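Local structure of ribonuclease J (Methanolobus psychrophilus R15, 5HAB) at residues G111-L116 with A132-Q137; I223-E228 with W417-M422; G261-T266 with A351-I356. The protein probably degrades RNA as an exoribonuclease, using a metallo-beta-lactamase core joined to a beta-CASP domain. The protein carries 1 engineered substitution. One frame throughout, in Å; residues are numbered along the deposited sequence.

Contact 1: residues G111-L116 with A132-Q137; sequences GAIPKL and ALIKHQ
Pro114 and Gln137 meet nearly at right angles, the proline ring lying across the glutamine chain where two successive beta-alpha-beta crossovers of the metallo-beta-lactamase fold pack together. Helix 113-116 belongs to the connection from strand 96-102 to its parallel neighbour 124-126, and helix 128-138 to the next one, from 124-126 to 150-152. Gln137 reaches over because its CG stands opposite the backbone N (chi1 167°) and the rest of the chain is extended. The CG atoms of Pro114 and Gln137 come within 3.6 Å of each other, and Pro114 CG is just as close, 3.6 Å, to the amide carbon CD of Gln137. The touch is van der Waals, ring methylenes CG and CD against CG and the amide end of the glutamine. Deeper in, Ile113 and Ile134 also cross at about a right angle, and both present the CG2 branch. The preceding helix 107-110 carries part of the family's HxHxDH metal-binding motif (one histidine is an engineered alanine here) and packs on Ile134 and Gln137 through Ile110. On the far side of helix 128-138, Leu133 rests on Tyr298 and His136 on Arg297. The isoleucine pair closes with CG2 of Ile113 4.1 Å from CG2 of Ile134.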
ATOM      1  N   GLY B 111      14.005  -3.704  28.857  1.00 29.21           N
ATOM      2  CA  GLY B 111      15.238  -3.702  28.087  1.00 27.16           C
ATOM      3  C   GLY B 111      16.279  -2.671  28.496  1.00 38.21           C
ATOM      4  O   GLY B 111      17.471  -2.866  28.263  1.00 48.34           O
ATOM      5  N   ALA B 112      15.837  -1.575  29.109  1.00 41.10           N
ATOM      6  CA  ALA B 112      16.752  -0.518  29.536  1.00 37.71           C
ATOM      7  C   ALA B 112      16.968  -0.514  31.053  1.00 50.39           C
ATOM      8  O   ALA B 112      17.685   0.342  31.568  1.00 42.87           O
ATOM      9  CB  ALA B 112      16.249   0.843  29.079  1.00 35.10           C
ATOM     10  N   ILE B 113      16.324  -1.442  31.763  1.00 50.81           N
ATOM     11  CA  ILE B 113      16.522  -1.583  33.210  1.00 49.01           C
ATOM     12  C   ILE B 113      18.014  -1.603  33.597  1.00 51.37           C
ATOM     13  O   ILE B 113      18.431  -0.790  34.427  1.00 48.56           O
ATOM     14  CB  ILE B 113      15.795  -2.833  33.761  1.00 41.14           C
ATOM     15  CG1 ILE B 113      14.285  -2.594  33.841  1.00 39.09           C
ATOM     16  CG2 ILE B 113      16.339  -3.211  35.129  1.00 52.77           C
ATOM     17  CD1 ILE B 113      13.882  -1.593  34.896  1.00 40.25           C
ATOM     18  N   PRO B 114      18.829  -2.484  32.974  1.00 49.07           N
ATOM     19  CA  PRO B 114      20.239  -2.548  33.380  1.00 49.45           C
ATOM     20  C   PRO B 114      21.049  -1.296  33.071  1.00 51.52           C
ATOM     21  O   PRO B 114      22.207  -1.210  33.476  1.00 69.86           O
ATOM     22  CB  PRO B 114      20.789  -3.730  32.567  1.00 49.74           C
ATOM     23  CG  PRO B 114      19.605  -4.483  32.114  1.00 51.11           C
ATOM     24  CD  PRO B 114      18.547  -3.466  31.911  1.00 42.05           C
ATOM     25  N   LYS B 115      20.465  -0.346  32.354  1.00 46.38           N
ATOM     26  CA  LYS B 115      21.220   0.826  31.940  1.00 40.59           C
ATOM     27  C   LYS B 115      20.841   2.088  32.719  1.00 53.21           C
ATOM     28  O   LYS B 115      21.659   2.995  32.870  1.00 45.57           O
ATOM     29  CB  LYS B 115      21.033   1.058  30.439  1.00 48.77           C
ATOM     30  CG  LYS B 115      22.023   0.287  29.577  1.00 60.12           C
ATOM     31  CD  LYS B 115      23.410   0.286  30.199  1.00 61.94           C
ATOM     32  CE  LYS B 115      24.323  -0.724  29.530  1.00 67.09           C
ATOM     33  NZ  LYS B 115      24.678  -0.318  28.146  1.00 79.99           N
ATOM     34  N   LEU B 116      19.611   2.145  33.220  1.00 43.48           N
ATOM     35  CA  LEU B 116      19.128   3.357  33.874  1.00 47.57           C
ATOM     36  C   LEU B 116      18.647   3.123  35.311  1.00 43.82           C
ATOM     37  O   LEU B 116      18.623   4.059  36.111  1.00 44.34           O
ATOM     38  CB  LEU B 116      17.995   3.989  33.057  1.00 36.35           C
ATOM     39  CG  LEU B 116      18.248   4.376  31.602  1.00 47.03           C
ATOM     40  CD1 LEU B 116      16.942   4.773  30.936  1.00 38.37           C
ATOM     41  CD2 LEU B 116      19.257   5.502  31.507  1.00 38.26           C
ATOM     42  N   ALA B 132      11.805 -12.495  38.015  1.00 45.00           N
ATOM     43  CA  ALA B 132      12.806 -13.494  37.667  1.00 37.20           C
ATOM     44  C   ALA B 132      13.606 -13.062  36.440  1.00 51.17           C
ATOM     45  O   ALA B 132      14.829 -13.180  36.426  1.00 55.27           O
ATOM     46  CB  ALA B 132      12.157 -14.847  37.430  1.00 46.62           C
ATOM     47  N   LEU B 133      12.919 -12.564  35.413  1.00 55.63           N
ATOM     48  CA  LEU B 133      13.613 -12.152  34.190  1.00 51.39           C
ATOM     49  C   LEU B 133      14.522 -10.947  34.424  1.00 52.69           C
ATOM     50  O   LEU B 133      15.624 -10.862  33.862  1.00 45.13           O
ATOM     51  CB  LEU B 133      12.613 -11.824  33.087  1.00 47.93           C
ATOM     52  CG  LEU B 133      11.807 -13.005  32.554  1.00 59.08           C
ATOM     53  CD1 LEU B 133      10.608 -12.491  31.781  1.00 49.21           C
ATOM     54  CD2 LEU B 133      12.675 -13.913  31.702  1.00 38.71           C
ATOM     55  N   ILE B 134      14.047 -10.013  35.243  1.00 46.28           N
ATOM     56  CA  ILE B 134      14.840  -8.845  35.593  1.00 53.69           C
ATOM     57  C   ILE B 134      16.077  -9.281  36.370  1.00 56.31           C
ATOM     58  O   ILE B 134      17.181  -8.826  36.081  1.00 41.00           O
ATOM     59  CB  ILE B 134      14.027  -7.808  36.385  1.00 54.43           C
ATOM     60  CG1 ILE B 134      12.906  -7.225  35.521  1.00 42.71           C
ATOM     61  CG2 ILE B 134      14.935  -6.684  36.855  1.00 37.46           C
ATOM     62  CD1 ILE B 134      11.976  -6.309  36.295  1.00 41.09           C
ATOM     63  N   LYS B 135      15.908 -10.167  37.350  1.00 43.43           N
ATOM     64  CA  LYS B 135      17.067 -10.666  38.097  1.00 71.48           C
ATOM     65  C   LYS B 135      18.078 -11.357  37.196  1.00 73.31           C
ATOM     66  O   LYS B 135      19.271 -11.052  37.251  1.00 58.13           O
ATOM     67  CB  LYS B 135      16.659 -11.636  39.213  1.00 47.90           C
ATOM     68  CG  LYS B 135      15.916 -11.011  40.360  1.00 59.66           C
ATOM     69  CD  LYS B 135      15.634 -12.038  41.436  1.00 77.23           C
ATOM     70  CE  LYS B 135      14.723 -11.467  42.503  1.00 77.38           C
ATOM     71  NZ  LYS B 135      14.348 -12.484  43.520  1.00 65.00           N
ATOM     72  N   HIS B 136      17.599 -12.284  36.370  1.00 76.09           N
ATOM     73  CA  HIS B 136      18.485 -13.017  35.473  1.00 66.26           C
ATOM     74  C   HIS B 136      19.206 -12.061  34.532  1.00 56.77           C
ATOM     75  O   HIS B 136      20.331 -12.326  34.119  1.00 68.47           O
ATOM     76  CB  HIS B 136      17.712 -14.075  34.679  1.00 67.58           C
ATOM     77  CG  HIS B 136      17.213 -15.208  35.522  1.00 75.92           C
ATOM     78  ND1 HIS B 136      16.408 -16.212  35.025  1.00 82.33           N
ATOM     79  CD2 HIS B 136      17.396 -15.487  36.834  1.00 77.45           C
ATOM     80  CE1 HIS B 136      16.119 -17.062  35.998  1.00 69.02           C
ATOM     81  NE2 HIS B 136      16.707 -16.643  37.104  1.00 89.14           N
ATOM     82  N   GLN B 137      18.563 -10.948  34.203  1.00 61.06           N
ATOM     83  CA  GLN B 137      19.173  -9.989  33.291  1.00 63.35           C
ATOM     84  C   GLN B 137      20.216  -9.113  33.994  1.00 76.62           C
ATOM     85  O   GLN B 137      21.292  -8.876  33.451  1.00 80.57           O
ATOM     86  CB  GLN B 137      18.095  -9.127  32.642  1.00 59.21           C
ATOM     87  CG  GLN B 137      18.615  -7.903  31.929  1.00 56.32           C
ATOM     88  CD  GLN B 137      17.530  -7.212  31.133  1.00 86.86           C
ATOM     89  OE1 GLN B 137      16.827  -6.341  31.647  1.00 64.57           O
ATOM     90  NE2 GLN B 137      17.387  -7.597  29.868  1.00 80.24           N
TER

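Contact 2: residues I223-E228 with W417-M422; sequences IALITE and WELLRM
Strand 224-228 and helix 417-422 run almost antiparallel, at 162°, their axes 11.0 Å apart at closest; the nearest CA pairs are Leu225 with Leu420 and Thr227 with Leu419. This is a helix laid on a beta-sheet, one alpha/beta layer of the metallo-beta-lactamase fold: helix 413-423 leads into strand 427-431, which pairs in parallel with strand 222-228, so strand and covering helix are neighbours although far apart in sequence. Leu225 is the centre of the contact. Its CG stands opposite the backbone N (chi1 168°), which carries the CD2 methyl up to both helix leucines. That methyl lies 3.9 Å from CD1 of Leu420 and 4.1 Å from CD2 of Leu419, the leucine chains meeting at a slant. Leu420 starts out to one side of the strand, and its chi1 of -136°, away from the staggered values, swings its end back in. Tyr441 of helix 435-447 touches both Thr227 and Leu420, while Phe197 touches Thr227 and Leu419. The helix has another job beyond the sheet, since the ring of Trp417 makes a cation-pi contact with Arg400 of the second subunit. Thr227 and Leu419 slide past each other in opposite directions. The threonine hydroxyl is hydrogen-bonded to the carbonyl O of Ala194, and methyl CD2 of Leu419 sits 3.8 Å from Thr227 OG1.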
ATOM      1  N   ILE B 223      -8.347   9.311  38.252  1.00 36.12           N
ATOM      2  CA  ILE B 223      -7.887  10.639  37.867  1.00 43.95           C
ATOM      3  C   ILE B 223      -7.400  10.656  36.422  1.00 42.03           C
ATOM      4  O   ILE B 223      -7.730  11.557  35.647  1.00 34.65           O
ATOM      5  CB  ILE B 223      -6.762  11.123  38.807  1.00 41.94           C
ATOM      6  CG1 ILE B 223      -7.242  11.149  40.259  1.00 45.39           C
ATOM      7  CG2 ILE B 223      -6.250  12.487  38.373  1.00 39.09           C
ATOM      8  CD1 ILE B 223      -6.144  11.444  41.259  1.00 46.54           C
ATOM      9  N   ALA B 224      -6.606   9.655  36.067  1.00 35.60           N
ATOM     10  CA  ALA B 224      -5.960   9.628  34.765  1.00 35.82           C
ATOM     11  C   ALA B 224      -5.701   8.199  34.316  1.00 31.00           C
ATOM     12  O   ALA B 224      -5.370   7.325  35.119  1.00 35.63           O
ATOM     13  CB  ALA B 224      -4.654  10.418  34.798  1.00 26.38           C
ATOM     14  N   LEU B 225      -5.888   7.969  33.025  1.00 38.99           N
ATOM     15  CA  LEU B 225      -5.549   6.700  32.408  1.00 28.53           C
ATOM     16  C   LEU B 225      -4.427   6.928  31.408  1.00 30.58           C
ATOM     17  O   LEU B 225      -4.536   7.782  30.523  1.00 27.68           O
ATOM     18  CB  LEU B 225      -6.772   6.080  31.720  1.00 27.43           C
ATOM     19  CG  LEU B 225      -6.514   4.886  30.795  1.00 27.22           C
ATOM     20  CD1 LEU B 225      -5.919   3.718  31.563  1.00 29.77           C
ATOM     21  CD2 LEU B 225      -7.790   4.455  30.081  1.00 26.55           C
ATOM     22  N   ILE B 226      -3.332   6.198  31.588  1.00 25.49           N
ATOM     23  CA  ILE B 226      -2.279   6.136  30.591  1.00 23.89           C
ATOM     24  C   ILE B 226      -2.453   4.798  29.909  1.00 35.50           C
ATOM     25  O   ILE B 226      -2.373   3.757  30.557  1.00 32.51           O
ATOM     26  CB  ILE B 226      -0.874   6.276  31.201  1.00 22.79           C
ATOM     27  CG1 ILE B 226      -0.696   7.651  31.852  1.00 42.10           C
ATOM     28  CG2 ILE B 226       0.206   5.997  30.151  1.00 16.28           C
ATOM     29  CD1 ILE B 226      -0.977   7.668  33.341  1.00 37.93           C
ATOM     30  N   THR B 227      -2.716   4.814  28.609  1.00 30.00           N
ATOM     31  CA  THR B 227      -2.984   3.567  27.907  1.00 23.97           C
ATOM     32  C   THR B 227      -2.345   3.616  26.523  1.00 28.00           C
ATOM     33  O   THR B 227      -2.127   4.690  25.964  1.00 28.37           O
ATOM     34  CB  THR B 227      -4.504   3.280  27.819  1.00 31.08           C
ATOM     35  OG1 THR B 227      -4.721   1.951  27.332  1.00 38.98           O
ATOM     36  CG2 THR B 227      -5.213   4.274  26.912  1.00 23.11           C
ATOM     37  N   GLU B 228      -2.009   2.444  25.999  1.00 30.09           N
ATOM     38  CA  GLU B 228      -1.345   2.335  24.705  1.00 33.03           C
ATOM     39  C   GLU B 228      -2.263   2.771  23.564  1.00 25.45           C
ATOM     40  O   GLU B 228      -3.478   2.638  23.651  1.00 25.83           O
ATOM     41  CB  GLU B 228      -0.874   0.895  24.479  1.00 30.79           C
ATOM     42  CG  GLU B 228      -2.020  -0.104  24.358  1.00 34.97           C
ATOM     43  CD  GLU B 228      -1.602  -1.401  23.693  1.00 36.75           C
ATOM     44  OE1 GLU B 228      -0.763  -2.116  24.267  1.00 34.89           O
ATOM     45  OE2 GLU B 228      -2.110  -1.704  22.593  1.00 40.67           O
ATOM     46  N   TRP B 417     -12.387   1.186  23.671  1.00 35.22           N
ATOM     47  CA  TRP B 417     -13.716   1.743  23.902  1.00 34.82           C
ATOM     48  C   TRP B 417     -14.295   1.232  25.224  1.00 39.14           C
ATOM     49  O   TRP B 417     -14.713   2.011  26.093  1.00 48.23           O
ATOM     50  CB  TRP B 417     -14.632   1.383  22.728  1.00 38.78           C
ATOM     51  CG  TRP B 417     -16.030   1.879  22.840  1.00 35.41           C
ATOM     52  CD1 TRP B 417     -17.119   1.174  23.254  1.00 46.30           C
ATOM     53  CD2 TRP B 417     -16.503   3.184  22.493  1.00 37.69           C
ATOM     54  NE1 TRP B 417     -18.242   1.964  23.204  1.00 41.76           N
ATOM     55  CE2 TRP B 417     -17.891   3.203  22.741  1.00 35.80           C
ATOM     56  CE3 TRP B 417     -15.888   4.341  22.008  1.00 39.63           C
ATOM     57  CZ2 TRP B 417     -18.673   4.333  22.518  1.00 35.70           C
ATOM     58  CZ3 TRP B 417     -16.667   5.462  21.785  1.00 50.20           C
ATOM     59  CH2 TRP B 417     -18.044   5.450  22.041  1.00 44.40           C
ATOM     60  N   GLU B 418     -14.289  -0.087  25.384  1.00 38.80           N
ATOM     61  CA  GLU B 418     -14.839  -0.698  26.586  1.00 39.17           C
ATOM     62  C   GLU B 418     -13.990  -0.402  27.826  1.00 39.86           C
ATOM     63  O   GLU B 418     -14.529  -0.208  28.918  1.00 48.98           O
ATOM     64  CB  GLU B 418     -14.998  -2.204  26.379  1.00 40.22           C
ATOM     65  CG  GLU B 418     -16.007  -2.534  25.279  1.00 60.23           C
ATOM     66  CD  GLU B 418     -16.547  -3.947  25.367  1.00 90.92           C
ATOM     67  OE1 GLU B 418     -17.456  -4.281  24.576  1.00 65.61           O
ATOM     68  OE2 GLU B 418     -16.074  -4.719  26.229  1.00 95.96           O
ATOM     69  N   LEU B 419     -12.671  -0.359  27.665  1.00 35.33           N
ATOM     70  CA  LEU B 419     -11.793   0.022  28.773  1.00 40.82           C
ATOM     71  C   LEU B 419     -12.155   1.423  29.262  1.00 41.80           C
ATOM     72  O   LEU B 419     -12.257   1.681  30.465  1.00 40.89           O
ATOM     73  CB  LEU B 419     -10.322  -0.026  28.355  1.00 33.63           C
ATOM     74  CG  LEU B 419      -9.314   0.447  29.411  1.00 39.41           C
ATOM     75  CD1 LEU B 419      -9.360  -0.445  30.637  1.00 38.05           C
ATOM     76  CD2 LEU B 419      -7.907   0.496  28.846  1.00 28.75           C
ATOM     77  N   LEU B 420     -12.354   2.322  28.305  1.00 38.94           N
ATOM     78  CA  LEU B 420     -12.713   3.698  28.592  1.00 37.06           C
ATOM     79  C   LEU B 420     -14.059   3.752  29.310  1.00 46.86           C
ATOM     80  O   LEU B 420     -14.254   4.562  30.215  1.00 46.43           O
ATOM     81  CB  LEU B 420     -12.753   4.506  27.294  1.00 40.05           C
ATOM     82  CG  LEU B 420     -12.123   5.894  27.297  1.00 43.43           C
ATOM     83  CD1 LEU B 420     -10.792   5.855  28.021  1.00 28.23           C
ATOM     84  CD2 LEU B 420     -11.921   6.359  25.868  1.00 31.26           C
ATOM     85  N   ARG B 421     -14.980   2.871  28.927  1.00 39.45           N
ATOM     86  CA  ARG B 421     -16.298   2.872  29.560  1.00 51.24           C
ATOM     87  C   ARG B 421     -16.266   2.269  30.962  1.00 49.30           C
ATOM     88  O   ARG B 421     -17.089   2.612  31.810  1.00 50.49           O
ATOM     89  CB  ARG B 421     -17.311   2.108  28.704  1.00 49.18           C
ATOM     90  CG  ARG B 421     -17.749   2.829  27.438  1.00 73.63           C
ATOM     91  CD  ARG B 421     -19.017   2.209  26.840  1.00 71.73           C
ATOM     92  NE  ARG B 421     -19.876   1.582  27.844  1.00 81.76           N
ATOM     93  CZ  ARG B 421     -19.960   0.269  28.042  1.00 80.07           C
ATOM     94  NH1 ARG B 421     -19.232  -0.559  27.303  1.00 76.84           N
ATOM     95  NH2 ARG B 421     -20.765  -0.213  28.978  1.00 72.50           N
ATOM     96  N   MET B 422     -15.294   1.402  31.221  1.00 43.00           N
ATOM     97  CA  MET B 422     -15.185   0.777  32.531  1.00 38.15           C
ATOM     98  C   MET B 422     -14.451   1.661  33.542  1.00 46.66           C
ATOM     99  O   MET B 422     -14.935   1.880  34.651  1.00 42.38           O
ATOM    100  CB  MET B 422     -14.485  -0.579  32.406  1.00 48.42           C
ATOM    101  CG  MET B 422     -15.360  -1.657  31.782  1.00 54.26           C
ATOM    102  SD  MET B 422     -14.590  -3.288  31.771  1.00 53.87           S
ATOM    103  CE  MET B 422     -13.284  -3.038  30.571  1.00 57.84           C
TER

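Contact 3: residues G261-T266 with A351-I356. With nucleotides of chain D.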
ATOM      1  N   GLY B 261       9.126 -33.087   8.024  1.00 56.99           N
ATOM      2  CA  GLY B 261      10.105 -32.329   8.779  1.00 63.81           C
ATOM      3  C   GLY B 261       9.696 -30.873   8.894  1.00 77.90           C
ATOM      4  O   GLY B 261       9.665 -30.136   7.903  1.00 63.47           O
ATOM      5  N   MET B 262       9.378 -30.459  10.115  1.00 54.16           N
ATOM      6  CA  MET B 262       8.843 -29.131  10.355  1.00 53.21           C
ATOM      7  C   MET B 262       9.623 -28.382  11.434  1.00 64.29           C
ATOM      8  O   MET B 262       9.946 -28.938  12.483  1.00 61.80           O
ATOM      9  CB  MET B 262       7.366 -29.230  10.747  1.00 62.97           C
ATOM     10  CG  MET B 262       6.504 -29.955   9.720  1.00 52.77           C
ATOM     11  SD  MET B 262       4.805 -30.204  10.269  1.00 72.09           S
ATOM     12  CE  MET B 262       5.068 -31.207  11.723  1.00 68.65           C
ATOM     13  N   ILE B 263       9.917 -27.114  11.162  1.00 59.75           N
ATOM     14  CA  ILE B 263      10.572 -26.234  12.122  1.00 48.02           C
ATOM     15  C   ILE B 263       9.590 -25.150  12.529  1.00 61.04           C
ATOM     16  O   ILE B 263       8.970 -24.533  11.668  1.00 62.21           O
ATOM     17  CB  ILE B 263      11.847 -25.606  11.532  1.00 45.33           C
ATOM     18  CG1 ILE B 263      12.915 -26.669  11.289  1.00 46.69           C
ATOM     19  CG2 ILE B 263      12.373 -24.506  12.446  1.00 55.64           C
ATOM     20  CD1 ILE B 263      14.154 -26.128  10.620  1.00 41.34           C
ATOM     21  N   VAL B 264       9.438 -24.907  13.827  1.00 64.30           N
ATOM     22  CA  VAL B 264       8.598 -23.798  14.274  1.00 39.52           C
ATOM     23  C   VAL B 264       9.460 -22.713  14.915  1.00 54.13           C
ATOM     24  O   VAL B 264      10.385 -23.011  15.669  1.00 49.30           O
ATOM     25  CB  VAL B 264       7.509 -24.274  15.248  1.00 45.22           C
ATOM     26  CG1 VAL B 264       6.538 -23.139  15.555  1.00 36.49           C
ATOM     27  CG2 VAL B 264       6.771 -25.470  14.675  1.00 47.98           C
ATOM     28  N   THR B 265       9.160 -21.455  14.609  1.00 58.77           N
ATOM     29  CA  THR B 265       9.861 -20.340  15.238  1.00 38.14           C
ATOM     30  C   THR B 265       8.876 -19.293  15.762  1.00 53.77           C
ATOM     31  O   THR B 265       7.859 -19.005  15.130  1.00 44.41           O
ATOM     32  CB  THR B 265      10.855 -19.676  14.270  1.00 40.17           C
ATOM     33  OG1 THR B 265      11.516 -18.588  14.930  1.00 51.27           O
ATOM     34  CG2 THR B 265      10.141 -19.163  13.022  1.00 39.56           C
ATOM     35  N   THR B 266       9.184 -18.736  16.929  1.00 49.03           N
ATOM     36  CA  THR B 266       8.307 -17.765  17.575  1.00 50.73           C
ATOM     37  C   THR B 266       9.053 -16.964  18.642  1.00 62.51           C
ATOM     38  O   THR B 266      10.251 -17.166  18.864  1.00 45.71           O
ATOM     39  CB  THR B 266       7.089 -18.459  18.223  1.00 50.88           C
ATOM     40  OG1 THR B 266       6.208 -17.475  18.781  1.00 49.26           O
ATOM     41  CG2 THR B 266       7.537 -19.407  19.321  1.00 58.06           C
ATOM     42  N   ALA B 351      20.811 -16.167  15.304  1.00 57.20           N
ATOM     43  CA  ALA B 351      19.775 -17.049  15.817  1.00 50.33           C
ATOM     44  C   ALA B 351      19.851 -18.407  15.120  1.00 47.65           C
ATOM     45  O   ALA B 351      20.456 -18.526  14.055  1.00 51.06           O
ATOM     46  CB  ALA B 351      18.399 -16.430  15.631  1.00 57.66           C
ATOM     47  N   VAL B 352      19.236 -19.427  15.714  1.00 43.13           N
ATOM     48  CA  VAL B 352      19.349 -20.787  15.199  1.00 53.04           C
ATOM     49  C   VAL B 352      18.853 -20.904  13.764  1.00 50.61           C
ATOM     50  O   VAL B 352      19.544 -21.472  12.922  1.00 41.70           O
ATOM     51  CB  VAL B 352      18.592 -21.795  16.090  1.00 56.26           C
ATOM     52  CG1 VAL B 352      18.733 -23.183  15.508  1.00 50.15           C
ATOM     53  CG2 VAL B 352      19.155 -21.798  17.502  1.00 52.47           C
ATOM     54  N   LEU B 353      17.688 -20.333  13.476  1.00 52.05           N
ATOM     55  CA  LEU B 353      17.086 -20.470  12.150  1.00 42.38           C
ATOM     56  C   LEU B 353      17.935 -19.766  11.097  1.00 42.18           C
ATOM     57  O   LEU B 353      18.090 -20.257   9.975  1.00 55.57           O
ATOM     58  CB  LEU B 353      15.657 -19.921  12.139  1.00 48.91           C
ATOM     59  CG  LEU B 353      14.864 -20.166  10.850  1.00 53.51           C
ATOM     60  CD1 LEU B 353      14.892 -21.644  10.482  1.00 48.51           C
ATOM     61  CD2 LEU B 353      13.426 -19.676  10.991  1.00 46.54           C
ATOM     62  N   GLY B 354      18.487 -18.616  11.466  1.00 40.11           N
ATOM     63  CA  GLY B 354      19.367 -17.879  10.577  1.00 36.32           C
ATOM     64  C   GLY B 354      20.643 -18.640  10.272  1.00 51.93           C
ATOM     65  O   GLY B 354      21.236 -18.481   9.205  1.00 61.24           O
ATOM     66  N   ARG B 355      21.070 -19.469  11.218  1.00 43.98           N
ATOM     67  CA  ARG B 355      22.289 -20.246  11.047  1.00 51.36           C
ATOM     68  C   ARG B 355      21.992 -21.477  10.198  1.00 57.09           C
ATOM     69  O   ARG B 355      22.813 -21.889   9.376  1.00 54.72           O
ATOM     70  CB  ARG B 355      22.878 -20.629  12.410  1.00 53.81           C
ATOM     71  CG  ARG B 355      23.858 -19.587  12.950  1.00 53.59           C
ATOM     72  CD  ARG B 355      24.126 -19.741  14.447  1.00 62.62           C
ATOM     73  NE  ARG B 355      24.224 -21.137  14.857  1.00 64.14           N
ATOM     74  CZ  ARG B 355      25.287 -21.905  14.647  1.00 73.45           C
ATOM     75  NH1 ARG B 355      26.357 -21.409  14.034  1.00 62.62           N
ATOM     76  NH2 ARG B 355      25.281 -23.169  15.050  1.00 60.45           N
ATOM     77  N   ILE B 356      20.809 -22.054  10.391  1.00 51.39           N
ATOM     78  CA  ILE B 356      20.349 -23.154   9.551  1.00 49.59           C
ATOM     79  C   ILE B 356      20.252 -22.692   8.100  1.00 60.61           C
ATOM     80  O   ILE B 356      20.639 -23.412   7.177  1.00 55.60           O
ATOM     81  CB  ILE B 356      18.995 -23.696  10.030  1.00 60.38           C
ATOM     82  CG1 ILE B 356      19.136 -24.390  11.383  1.00 52.10           C
ATOM     83  CG2 ILE B 356      18.396 -24.646   8.997  1.00 50.49           C
ATOM     84  CD1 ILE B 356      17.859 -25.062  11.835  1.00 40.80           C
TER
ATOM     85  P     A D   4      14.637 -13.615  21.199  1.00103.18           P
ATOM     86  OP1   A D   4      13.937 -14.801  20.638  1.00112.76           O
ATOM     87  OP2   A D   4      14.745 -13.456  22.671  1.00 81.74           O
ATOM     88  O5'   A D   4      16.107 -13.550  20.585  1.00 93.37           O
ATOM     89  C5'   A D   4      16.576 -14.565  19.710  1.00 91.84           C
ATOM     90  C4'   A D   4      17.855 -14.167  19.020  1.00 91.59           C
ATOM     91  O4'   A D   4      18.011 -12.725  19.027  1.00 94.91           O
ATOM     92  C3'   A D   4      19.142 -14.677  19.649  1.00108.47           C
ATOM     93  O3'   A D   4      19.398 -16.034  19.322  1.00103.75           O
ATOM     94  C2'   A D   4      20.184 -13.701  19.108  1.00108.65           C
ATOM     95  O2'   A D   4      20.569 -14.048  17.785  1.00 92.84           O
ATOM     96  C1'   A D   4      19.384 -12.393  19.054  1.00110.75           C
ATOM     97  N9    A D   4      19.646 -11.506  20.208  1.00125.79           N
ATOM     98  C8    A D   4      18.913 -11.368  21.362  1.00118.39           C
ATOM     99  N7    A D   4      19.403 -10.484  22.201  1.00120.57           N
ATOM    100  C5    A D   4      20.535 -10.003  21.557  1.00128.11           C
ATOM    101  C6    A D   4      21.499  -9.042  21.918  1.00133.52           C
ATOM    102  N6    A D   4      21.478  -8.364  23.069  1.00133.19           N
ATOM    103  N1    A D   4      22.503  -8.796  21.045  1.00131.87           N
ATOM    104  C2    A D   4      22.528  -9.474  19.891  1.00121.63           C
ATOM    105  N3    A D   4      21.682 -10.397  19.439  1.00123.75           N
ATOM    106  C4    A D   4      20.696 -10.622  20.329  1.00126.40           C
TER
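A buried, apolar strand-helix contact holds one face of the parallel beta-CASP sheet, where Ile263 and Thr265 of strand 262-266 meet Leu353 and Ile356 of helix 352-357. The strand lies between strands 338-342 and 370-374, and the helix belongs to the beta-alpha-beta crossover that joins those two, so it has to pass over 262-266 on the way. Helix and strand axes come within 10.7 Å of each other at 138°.

Ile263 and Ile356 reach toward each other tip to tip, their CD1 methyls 4.0 Å apart. Leu353 packs beside them, its two methyls parting. CD1 goes to Ile263, 4.3 Å from its CG2, while CD2 turns to Thr265, 3.9 Å from CG2 of that threonine. Here the side chains cross at about a right angle. Thr265 has OG1 opposite its backbone N (chi1 180°), which turns CG2 into the angle between N and carbonyl carbon and offers that methyl to the leucine. Its hydroxyl is hydrogen-bonded to the carbonyl O of Met342 on the adjoining strand, a residue that Ile263 and Ile356 also touch.

The N-terminal end of the helix looks onto the RNA. Ala351, at the N-cap position, puts its backbone N 3.3 Å from O2' of A4 of chain D and its CB 3.8 Å from O3' of that nucleotide. Val352 packs against a phosphate of the RNA.

With methyls filling the interface and the one hydroxyl satisfied within the sheet, the contact rests on apolar packing. Seated this way, the helix directs its N-terminal end, with the partial positive charge expected there, to the RNA backbone, which would probably favour the negative phosphate packed on Val352.

In the fold
Contacts 1 and 2 belong to the metallo-beta-lactamase part, contact 3 to the beta-CASP domain. Contacts 2 and 3 lie on opposite sides of the chain's centre, their own centres 39 Å apart. Contact 1 is 28 Å from contact 2 and 27 Å from contact 3, centre to centre, and none of the three touches another. The RNA relates them: it meets contact 3 directly, at Ala351 and Val352, and passes about 7 Å, nearest atoms, from contacts 1 and 2. A physical bridge also runs between the two domains, since helix 293-304, within the beta-CASP range, packs on the side of 132-137 turned away from 111-116, through Ala132, Leu133 and His136.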